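Local atomic coordinates of prophenoloxidase b (PDB entry 3WKY), a protein that is the proenzyme of a type 3 copper phenoloxidase of crustacean hemolymph, probably oxidising phenols once activated, and holds a dicopper-dioxygen cluster. Residues A[197-202]-A[224-229]; A[552-557]-A[572-577]; A[193-198]-A[386-391]. All coordinates share one frame; numbering follows the deposited sequence.

Contact 1: A[197-202]-A[224-229]. With CUO (Cu2-o2 cluster), chain J.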
loop_
_atom_site.group_PDB
_atom_site.type_symbol
_atom_site.label_atom_id
_atom_site.label_comp_id
_atom_site.label_asym_id
_atom_site.label_seq_id
_atom_site.Cartn_x
_atom_site.Cartn_y
_atom_site.Cartn_z
ATOM N N SER A 197 -17.211 34.661 15.534
ATOM C CA SER A 197 -18.541 35.250 15.736
ATOM C C SER A 197 -19.167 35.726 14.429
ATOM O O SER A 197 -20.370 35.573 14.225
ATOM C CB SER A 197 -18.470 36.411 16.733
ATOM O OG SER A 197 -18.087 35.925 18.007
ATOM N N PHE A 198 -18.352 36.312 13.558
ATOM C CA PHE A 198 -18.819 36.716 12.232
ATOM C C PHE A 198 -19.373 35.505 11.478
ATOM O O PHE A 198 -20.413 35.572 10.826
ATOM C CB PHE A 198 -17.686 37.376 11.446
ATOM C CG PHE A 198 -17.921 37.420 9.961
ATOM C CD1 PHE A 198 -18.885 38.266 9.421
ATOM C CD2 PHE A 198 -17.172 36.618 9.105
ATOM C CE1 PHE A 198 -19.105 38.309 8.053
ATOM C CE2 PHE A 198 -17.380 36.659 7.726
ATOM C CZ PHE A 198 -18.345 37.504 7.201
ATOM N N HIS A 199 -18.673 34.380 11.575
ATOM C CA HIS A 199 -19.138 33.180 10.915
ATOM C C HIS A 199 -20.520 32.730 11.435
ATOM O O HIS A 199 -21.402 32.353 10.662
ATOM C CB HIS A 199 -18.095 32.078 11.099
ATOM C CG HIS A 199 -18.265 30.946 10.160
ATOM N ND1 HIS A 199 -18.605 29.677 10.574
ATOM C CD2 HIS A 199 -18.153 30.885 8.812
ATOM C CE1 HIS A 199 -18.695 28.885 9.527
ATOM N NE2 HIS A 199 -18.406 29.592 8.452
ATOM N N TRP A 200 -20.701 32.763 12.750
ATOM C CA TRP A 200 -22.011 32.512 13.361
ATOM C C TRP A 200 -23.067 33.484 12.804
ATOM O O TRP A 200 -24.138 33.067 12.343
ATOM C CB TRP A 200 -21.854 32.645 14.877
ATOM C CG TRP A 200 -23.088 32.818 15.756
ATOM C CD1 TRP A 200 -23.731 33.998 16.054
ATOM C CD2 TRP A 200 -23.731 31.803 16.551
ATOM N NE1 TRP A 200 -24.758 33.766 16.948
ATOM C CE2 TRP A 200 -24.773 32.432 17.274
ATOM C CE3 TRP A 200 -23.531 30.425 16.718
ATOM C CZ2 TRP A 200 -25.624 31.726 18.131
ATOM C CZ3 TRP A 200 -24.385 29.716 17.579
ATOM C CH2 TRP A 200 -25.416 30.373 18.273
ATOM N N HIS A 201 -22.754 34.773 12.838
ATOM C CA HIS A 201 -23.685 35.772 12.314
ATOM C C HIS A 201 -24.036 35.550 10.857
ATOM O O HIS A 201 -25.209 35.661 10.463
ATOM C CB HIS A 201 -23.147 37.185 12.536
ATOM C CG HIS A 201 -23.398 37.689 13.921
ATOM N ND1 HIS A 201 -24.603 38.254 14.294
ATOM C CD2 HIS A 201 -22.616 37.701 15.026
ATOM C CE1 HIS A 201 -24.547 38.596 15.570
ATOM N NE2 HIS A 201 -23.356 38.270 16.039
ATOM N N TRP A 202 -23.029 35.233 10.047
ATOM C CA TRP A 202 -23.301 35.039 8.630
ATOM C C TRP A 202 -24.325 33.934 8.430
ATOM O O TRP A 202 -25.278 34.069 7.654
ATOM C CB TRP A 202 -22.022 34.764 7.813
ATOM C CG TRP A 202 -22.342 34.848 6.345
ATOM C CD1 TRP A 202 -22.244 35.961 5.540
ATOM C CD2 TRP A 202 -22.914 33.816 5.537
ATOM N NE1 TRP A 202 -22.696 35.662 4.270
ATOM C CE2 TRP A 202 -23.113 34.350 4.249
ATOM C CE3 TRP A 202 -23.272 32.479 5.779
ATOM C CZ2 TRP A 202 -23.656 33.595 3.199
ATOM C CZ3 TRP A 202 -23.809 31.731 4.738
ATOM C CH2 TRP A 202 -23.992 32.289 3.465
ATOM N N TYR A 224 -19.586 33.935 -2.152
ATOM C CA TYR A 224 -18.799 35.157 -2.109
ATOM C C TYR A 224 -18.150 35.392 -0.757
ATOM O O TYR A 224 -16.978 35.746 -0.687
ATOM C CB TYR A 224 -19.672 36.358 -2.481
ATOM C CG TYR A 224 -18.881 37.628 -2.696
ATOM C CD1 TYR A 224 -17.882 37.691 -3.665
ATOM C CD2 TYR A 224 -19.147 38.771 -1.946
ATOM C CE1 TYR A 224 -17.161 38.876 -3.890
ATOM C CE2 TYR A 224 -18.424 39.961 -2.160
ATOM C CZ TYR A 224 -17.443 40.000 -3.129
ATOM O OH TYR A 224 -16.732 41.171 -3.340
ATOM N N MET A 225 -18.902 35.203 0.324
ATOM C CA MET A 225 -18.322 35.437 1.631
ATOM C C MET A 225 -17.195 34.428 1.855
ATOM O O MET A 225 -16.111 34.788 2.317
ATOM C CB MET A 225 -19.377 35.350 2.743
ATOM C CG MET A 225 -18.795 35.596 4.151
ATOM S SD MET A 225 -17.912 34.153 4.855
ATOM C CE MET A 225 -19.185 33.446 5.883
ATOM N N HIS A 226 -17.453 33.159 1.553
ATOM C CA HIS A 226 -16.430 32.146 1.791
ATOM C C HIS A 226 -15.216 32.283 0.896
ATOM O O HIS A 226 -14.097 31.969 1.311
ATOM C CB HIS A 226 -17.028 30.736 1.758
ATOM C CG HIS A 226 -17.964 30.492 2.886
ATOM N ND1 HIS A 226 -19.300 30.826 2.831
ATOM C CD2 HIS A 226 -17.742 30.001 4.128
ATOM C CE1 HIS A 226 -19.871 30.527 3.985
ATOM N NE2 HIS A 226 -18.943 30.040 4.787
ATOM N N HIS A 227 -15.430 32.768 -0.323
ATOM C CA HIS A 227 -14.322 33.056 -1.219
ATOM C C HIS A 227 -13.410 34.093 -0.589
ATOM O O HIS A 227 -12.191 33.970 -0.606
ATOM C CB HIS A 227 -14.808 33.600 -2.562
ATOM C CG HIS A 227 -13.696 34.168 -3.381
ATOM N ND1 HIS A 227 -12.736 33.370 -3.969
ATOM C CD2 HIS A 227 -13.339 35.448 -3.640
ATOM C CE1 HIS A 227 -11.851 34.138 -4.585
ATOM N NE2 HIS A 227 -12.193 35.400 -4.402
ATOM N N ASN A 228 -14.015 35.134 -0.035
ATOM C CA ASN A 228 -13.256 36.195 0.601
ATOM C C ASN A 228 -12.569 35.724 1.877
ATOM O O ASN A 228 -11.436 36.113 2.166
ATOM C CB ASN A 228 -14.181 37.390 0.867
ATOM C CG ASN A 228 -14.295 38.286 -0.331
ATOM O OD1 ASN A 228 -13.495 39.203 -0.485
ATOM N ND2 ASN A 228 -15.274 38.013 -1.210
ATOM N N LEU A 229 -13.252 34.861 2.627
ATOM C CA LEU A 229 -12.685 34.260 3.825
ATOM C C LEU A 229 -11.437 33.410 3.500
ATOM O O LEU A 229 -10.398 33.537 4.156
ATOM C CB LEU A 229 -13.774 33.425 4.520
ATOM C CG LEU A 229 -13.462 32.622 5.780
ATOM C CD1 LEU A 229 -12.761 33.481 6.829
ATOM C CD2 LEU A 229 -14.780 32.088 6.314
HETATM CU CU1 CUO J . -19.429 28.962 6.621
HETATM CU CU2 CUO J . -18.602 25.583 5.689
HETATM O O1 CUO J . -19.838 27.085 6.074
HETATM O O2 CUO J . -18.839 26.929 7.389
#
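Met225 enters between Phe198 and Trp202, bridging the nearly antiparallel segments 197-202 and 224-229, whose axes come to 12.4 Å at their closest. Its chain is bent at chi2 and chi3, parting the sulfur from the methyl: SD comes obliquely to the Phe198 ring, 3.8 Å from its CE2, whereas CE lies over one face of Trp202. There it makes a CH-pi contact with the five-membered ring, 3.8 Å from CE to the centroid and 27° off the normal. Phe198 and Met225 meet tip to tip; the indole and the methionine chain run past one another in opposite senses. The indole also receives His226, whose imidazole directs its edge at the same face, His226 CE1 standing 4.2 Å from Trp202 CZ3 with the planes at 81°. His226 and His199 meet rim to rim, their rings almost perpendicular at 89°, because both turn NE2 to one copper. NE2 of His199 and of His226 are each 2.2 Å from CU1 of the cluster. The carbonyls of Val384 and Phe222 hold ND1 of His199 and of His226 respectively, which fixes the ring rotations and would probably strengthen the imidazoles as donors to the metal. His203 adds a third NE2 to this copper. Three histidines on one copper, two from one helix and the third from an antiparallel partner, form half of the dicopper site of type 3 copper proteins.

Contact 2: A[552-557]-A[572-577]. Unlike the reference sequence in segment 572-577: Arg576 (reference Gln). With NAG (2-acetamido-2-deoxy-beta-D-glucopyranose), chain F.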
loop_
_atom_site.group_PDB
_atom_site.type_symbol
_atom_site.label_atom_id
_atom_site.label_comp_id
_atom_site.label_asym_id
_atom_site.label_seq_id
_atom_site.Cartn_x
_atom_site.Cartn_y
_atom_site.Cartn_z
ATOM N N SER A 552 -15.730 51.098 5.278
ATOM C CA SER A 552 -15.692 50.033 4.265
ATOM C C SER A 552 -16.987 49.241 4.145
ATOM O O SER A 552 -17.632 48.923 5.143
ATOM C CB SER A 552 -14.563 49.046 4.548
ATOM O OG SER A 552 -14.697 47.939 3.674
ATOM N N SER A 553 -17.340 48.890 2.912
ATOM C CA SER A 553 -18.520 48.082 2.648
ATOM C C SER A 553 -18.489 46.723 3.350
ATOM O O SER A 553 -19.539 46.111 3.568
ATOM C CB SER A 553 -18.644 47.856 1.148
ATOM O OG SER A 553 -17.436 47.327 0.631
ATOM N N ILE A 554 -17.303 46.237 3.705
ATOM C CA ILE A 554 -17.232 44.885 4.314
ATOM C C ILE A 554 -17.524 44.907 5.818
ATOM O O ILE A 554 -17.736 43.862 6.437
ATOM C CB ILE A 554 -15.887 44.174 4.046
ATOM C CG1 ILE A 554 -14.770 44.804 4.883
ATOM C CG2 ILE A 554 -15.569 44.159 2.525
ATOM C CD1 ILE A 554 -13.396 44.154 4.685
ATOM N N LEU A 555 -17.547 46.102 6.398
ATOM C CA LEU A 555 -17.873 46.272 7.815
ATOM C C LEU A 555 -19.357 46.603 7.972
ATOM O O LEU A 555 -19.998 47.054 7.024
ATOM C CB LEU A 555 -17.026 47.400 8.411
ATOM C CG LEU A 555 -15.511 47.245 8.253
ATOM C CD1 LEU A 555 -14.764 48.477 8.759
ATOM C CD2 LEU A 555 -15.030 45.977 8.994
ATOM N N SER A 556 -19.912 46.371 9.157
ATOM C CA SER A 556 -21.284 46.799 9.424
ATOM C C SER A 556 -21.233 48.267 9.866
ATOM O O SER A 556 -20.467 49.053 9.323
ATOM C CB SER A 556 -21.917 45.941 10.520
ATOM O OG SER A 556 -21.187 46.059 11.725
ATOM N N THR A 557 -22.022 48.624 10.872
ATOM C CA THR A 557 -21.983 49.983 11.414
ATOM C C THR A 557 -21.548 49.999 12.877
ATOM O O THR A 557 -20.768 50.857 13.295
ATOM C CB THR A 557 -23.340 50.679 11.280
ATOM O OG1 THR A 557 -24.361 49.831 11.816
ATOM C CG2 THR A 557 -23.645 50.967 9.815
ATOM N N CYS A 572 -23.537 41.603 11.966
ATOM C CA CYS A 572 -22.765 40.796 11.027
ATOM C C CYS A 572 -21.737 41.675 10.304
ATOM O O CYS A 572 -22.097 42.532 9.499
ATOM C CB CYS A 572 -23.712 40.149 10.021
ATOM S SG CYS A 572 -22.961 38.843 8.992
ATOM N N SER A 573 -20.457 41.468 10.599
ATOM C CA SER A 573 -19.402 42.334 10.072
ATOM C C SER A 573 -18.093 41.574 9.908
ATOM O O SER A 573 -17.709 40.817 10.809
ATOM C CB SER A 573 -19.166 43.499 11.044
ATOM O OG SER A 573 -18.145 44.382 10.583
ATOM N N TRP A 574 -17.381 41.788 8.798
ATOM C CA TRP A 574 -15.994 41.322 8.758
ATOM C C TRP A 574 -15.302 41.998 9.941
ATOM O O TRP A 574 -15.572 43.161 10.206
ATOM C CB TRP A 574 -15.297 41.700 7.449
ATOM C CG TRP A 574 -13.913 41.122 7.404
ATOM C CD1 TRP A 574 -12.739 41.768 7.667
ATOM C CD2 TRP A 574 -13.569 39.752 7.145
ATOM N NE1 TRP A 574 -11.682 40.891 7.561
ATOM C CE2 TRP A 574 -12.164 39.647 7.246
ATOM C CE3 TRP A 574 -14.308 38.615 6.818
ATOM C CZ2 TRP A 574 -11.482 38.440 7.036
ATOM C CZ3 TRP A 574 -13.631 37.413 6.613
ATOM C CH2 TRP A 574 -12.237 37.339 6.720
ATOM N N PRO A 575 -14.440 41.278 10.681
ATOM C CA PRO A 575 -13.828 41.932 11.851
ATOM C C PRO A 575 -12.948 43.119 11.469
ATOM O O PRO A 575 -12.033 42.967 10.653
ATOM C CB PRO A 575 -12.959 40.826 12.458
ATOM C CG PRO A 575 -13.616 39.560 12.022
ATOM C CD PRO A 575 -14.117 39.839 10.624
ATOM N N ARG A 576 -13.210 44.288 12.055
ATOM C CA ARG A 576 -12.412 45.464 11.719
ATOM C C ARG A 576 -10.938 45.201 11.997
ATOM O O ARG A 576 -10.070 45.644 11.237
ATOM C CB ARG A 576 -12.887 46.725 12.471
ATOM C CG ARG A 576 -12.115 47.986 12.043
ATOM C CD ARG A 576 -11.971 49.029 13.170
ATOM N NE ARG A 576 -10.843 49.934 12.925
ATOM C CZ ARG A 576 -9.580 49.674 13.275
ATOM N NH1 ARG A 576 -9.277 48.536 13.895
ATOM N NH2 ARG A 576 -8.614 50.550 13.009
ATOM N N ASN A 577 -10.655 44.454 13.063
ATOM C CA ASN A 577 -9.266 44.199 13.437
ATOM C C ASN A 577 -8.525 43.296 12.445
ATOM O O ASN A 577 -7.284 43.272 12.427
ATOM C CB ASN A 577 -9.157 43.660 14.867
ATOM C CG ASN A 577 -9.652 42.223 14.996
ATOM O OD1 ASN A 577 -10.848 41.967 14.926
ATOM N ND2 ASN A 577 -8.727 41.286 15.194
HETATM C C1 NAG F . -12.565 53.281 13.616
HETATM C C2 NAG F . -12.529 54.605 14.386
HETATM C C3 NAG F . -11.595 54.472 15.582
HETATM C C4 NAG F . -12.062 53.325 16.466
HETATM C C5 NAG F . -12.289 52.050 15.659
HETATM C C6 NAG F . -13.021 51.020 16.511
HETATM C C7 NAG F . -12.973 56.774 13.383
HETATM C C8 NAG F . -12.339 58.073 12.980
HETATM N N2 NAG F . -12.156 55.729 13.540
HETATM O O3 NAG F . -11.585 55.663 16.333
HETATM O O4 NAG F . -11.103 53.077 17.471
HETATM O O5 NAG F . -13.064 52.287 14.496
HETATM O O6 NAG F . -14.395 51.340 16.518
HETATM O O7 NAG F . -14.191 56.703 13.555
#
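The side chains of Ile554 and Trp574 run alongside each other in the same direction, with CD1 of the isoleucine 3.9 Å from CD1 of the indole. Just before them, Ser552 opens a type I beta turn that ends at Leu555, and its OG accepts the N-H of Ile554 in an ST turn. The turn presents the carbonyl of Ile554 to the second segment, where Trp574 N donates to its O over 3.2 Å; Ser616 OG is also bonded to this oxygen. Both segments belong to the loop between strands 541-548 and 588-598 of the hemocyanin Ig-like domain, a loop tied to Cys619 by the disulfide of Cys572. At Leu555, CD2 comes to 3.1 Å from the carbonyl O of Trp574 and 3.8 Å from CA of Arg576, a close fit against backbone. Next in line, Ser556 N donates to Ser573 OG over 3.0 Å. That hydroxyl stands anti to its own backbone N (chi1 -180°), and it donates to Trp574 O from above the carbonyl plane, so one OG links the backbone of Ser556 to that of Trp574. An alanine in place of Ser573 would probably leave Ser556 N without its acceptor and the Trp574 carbonyl without this donor. Ser556 OG, 3.3 Å from Ser573 CB, is bonded to the carbonyl of Ser570.

Contact 3: A[193-198]-A[386-391]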
loop_
_atom_site.group_PDB
_atom_site.type_symbol
_atom_site.label_atom_id
_atom_site.label_comp_id
_atom_site.label_asym_id
_atom_site.label_seq_id
_atom_site.Cartn_x
_atom_site.Cartn_y
_atom_site.Cartn_z
ATOM N N MET A 193 -11.734 35.563 18.010
ATOM C CA MET A 193 -13.118 35.426 18.469
ATOM C C MET A 193 -14.109 36.224 17.624
ATOM O O MET A 193 -15.259 35.809 17.450
ATOM C CB MET A 193 -13.245 35.757 19.965
ATOM C CG MET A 193 -12.955 37.200 20.334
ATOM S SD MET A 193 -13.127 37.400 22.131
ATOM C CE MET A 193 -11.957 36.165 22.723
ATOM N N ASN A 194 -13.667 37.353 17.077
ATOM C CA ASN A 194 -14.537 38.145 16.219
ATOM C C ASN A 194 -14.787 37.468 14.871
ATOM O O ASN A 194 -15.881 37.556 14.308
ATOM C CB ASN A 194 -13.948 39.538 16.003
ATOM C CG ASN A 194 -13.887 40.351 17.286
ATOM O OD1 ASN A 194 -14.824 40.348 18.080
ATOM N ND2 ASN A 194 -12.772 41.041 17.496
ATOM N N LEU A 195 -13.773 36.787 14.352
ATOM C CA LEU A 195 -13.941 36.074 13.087
ATOM C C LEU A 195 -14.894 34.899 13.242
ATOM O O LEU A 195 -15.762 34.664 12.388
ATOM C CB LEU A 195 -12.590 35.589 12.565
ATOM C CG LEU A 195 -12.643 34.959 11.171
ATOM C CD1 LEU A 195 -13.097 35.981 10.128
ATOM C CD2 LEU A 195 -11.272 34.404 10.803
ATOM N N ASN A 196 -14.720 34.143 14.324
ATOM C CA ASN A 196 -15.627 33.044 14.613
ATOM C C ASN A 196 -17.061 33.522 14.861
ATOM O O ASN A 196 -18.009 32.876 14.427
ATOM C CB ASN A 196 -15.106 32.197 15.780
ATOM C CG ASN A 196 -13.984 31.274 15.358
ATOM O OD1 ASN A 196 -14.229 30.127 14.965
ATOM N ND2 ASN A 196 -12.745 31.767 15.422
ATOM N N SER A 197 -17.211 34.661 15.534
ATOM C CA SER A 197 -18.541 35.250 15.736
ATOM C C SER A 197 -19.167 35.726 14.429
ATOM O O SER A 197 -20.370 35.573 14.225
ATOM C CB SER A 197 -18.470 36.411 16.733
ATOM O OG SER A 197 -18.087 35.925 18.007
ATOM N N PHE A 198 -18.352 36.312 13.558
ATOM C CA PHE A 198 -18.819 36.716 12.232
ATOM C C PHE A 198 -19.373 35.505 11.478
ATOM O O PHE A 198 -20.413 35.572 10.826
ATOM C CB PHE A 198 -17.686 37.376 11.446
ATOM C CG PHE A 198 -17.921 37.420 9.961
ATOM C CD1 PHE A 198 -18.885 38.266 9.421
ATOM C CD2 PHE A 198 -17.172 36.618 9.105
ATOM C CE1 PHE A 198 -19.105 38.309 8.053
ATOM C CE2 PHE A 198 -17.380 36.659 7.726
ATOM C CZ PHE A 198 -18.345 37.504 7.201
ATOM N N THR A 386 -17.551 27.769 15.887
ATOM C CA THR A 386 -16.230 27.199 16.182
ATOM C C THR A 386 -15.448 26.640 14.975
ATOM O O THR A 386 -14.246 26.406 15.083
ATOM C CB THR A 386 -16.325 26.044 17.218
ATOM O OG1 THR A 386 -17.234 25.044 16.738
ATOM C CG2 THR A 386 -16.789 26.559 18.596
ATOM N N ALA A 387 -16.121 26.403 13.851
ATOM C CA ALA A 387 -15.505 25.655 12.741
ATOM C C ALA A 387 -14.276 26.329 12.140
ATOM O O ALA A 387 -13.314 25.654 11.765
ATOM C CB ALA A 387 -16.532 25.346 11.650
ATOM N N VAL A 388 -14.290 27.662 12.067
ATOM C CA VAL A 388 -13.168 28.411 11.481
ATOM C C VAL A 388 -11.832 28.180 12.220
ATOM O O VAL A 388 -10.759 28.283 11.622
ATOM C CB VAL A 388 -13.526 29.915 11.374
ATOM C CG1 VAL A 388 -12.325 30.767 10.925
ATOM C CG2 VAL A 388 -14.685 30.090 10.395
ATOM N N ARG A 389 -11.897 27.831 13.503
ATOM C CA ARG A 389 -10.699 27.508 14.286
ATOM C C ARG A 389 -9.844 26.398 13.663
ATOM O O ARG A 389 -8.619 26.412 13.782
ATOM C CB ARG A 389 -11.084 27.052 15.706
ATOM C CG ARG A 389 -11.778 28.125 16.573
ATOM C CD ARG A 389 -12.213 27.530 17.923
ATOM N NE ARG A 389 -11.091 27.018 18.716
ATOM C CZ ARG A 389 -10.472 27.702 19.680
ATOM N NH1 ARG A 389 -10.836 28.950 19.968
ATOM N NH2 ARG A 389 -9.478 27.140 20.354
ATOM N N ASP A 390 -10.501 25.429 13.028
ATOM C CA ASP A 390 -9.836 24.194 12.582
ATOM C C ASP A 390 -9.148 24.441 11.247
ATOM O O ASP A 390 -9.779 24.942 10.317
ATOM C CB ASP A 390 -10.902 23.093 12.434
ATOM C CG ASP A 390 -10.319 21.688 12.337
ATOM O OD1 ASP A 390 -9.261 21.501 11.693
ATOM O OD2 ASP A 390 -10.955 20.749 12.879
ATOM N N PRO A 391 -7.841 24.107 11.133
ATOM C CA PRO A 391 -7.207 24.287 9.816
ATOM C C PRO A 391 -7.950 23.573 8.684
ATOM O O PRO A 391 -7.918 24.036 7.538
ATOM C CB PRO A 391 -5.793 23.703 10.007
ATOM C CG PRO A 391 -5.907 22.813 11.272
ATOM C CD PRO A 391 -6.900 23.565 12.133
HETATM O O HOH W 1 -16.291 29.606 13.149
#
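Thr386 meets Asn196 through its backbone, its carbonyl carbon lying 3.7 Å from OD1 of the asparagine, and the two residues have the closest CA atoms across the contact. Its own hydroxyl is engaged by the carbonyl of Val380. After Ala387, whose methyl touches Phe393, the chain reaches Val388, and here the link becomes both polar and apolar. A water bridges the two segments: it accepts the N-H of Val388 over 3.0 Å and donates to Asn196 OD1 over 2.8 Å. The water thus relays the Val388 N-H to the amide oxygen, while ND2 of the same amide is bonded to the carbonyls of Arg190 and Asp192, a grip that would hold the amide against turning. With CG beside the backbone N (chi1 -77°), the asparagine carries its amide toward the loop. The Val388 side chain meets Leu195 at about a right angle, CG1 being 3.8 Å from CD2 of the leucine.

In the copper-containing domain this loop leads from helix 356-365 into helix 391-409, so the contact joins helix 193-205 of one copper half to the approach to a helix that carries His397 of the other. Residues 387-389 have helical torsions without forming a regular helix. Arg389 crosses the Asn196 side chain at about a right angle, its CG 3.5 Å from OD1 and 3.9 Å from ND2, so it is the aliphatic part of the arginine that packs on the amide. Its carbonyl accepts from Arg190 NE, which brings the same short region before helix 193-205 to bear on both partners. Asp390 then caps helix 391-409, OD1 taking the N-H of Val392, and OD2 makes a salt bridge with Arg274.

How the contacts relate
Helix 193-205 is the common element. Contacts 1 and 3 share Ser197 and Phe198 on it and their centres lie about 9 Å apart, both inside the copper-containing domain; His199 CG packs on Val388 CG2, so the loop of contact 3 backs a copper ligand of contact 1. Contact 2 comes later in the chain, in the Ig-like domain, with its centre about 11 Å from that of contact 1 and about 15 Å from that of contact 3. It nevertheless touches the same helix: Ser573 O is 3.1 Å from Phe198 CD1, and Pro575 CG reaches Leu195 N. A loop of the Ig-like domain therefore packs directly behind the helix that supplies copper ligands, joining the two domains near the site.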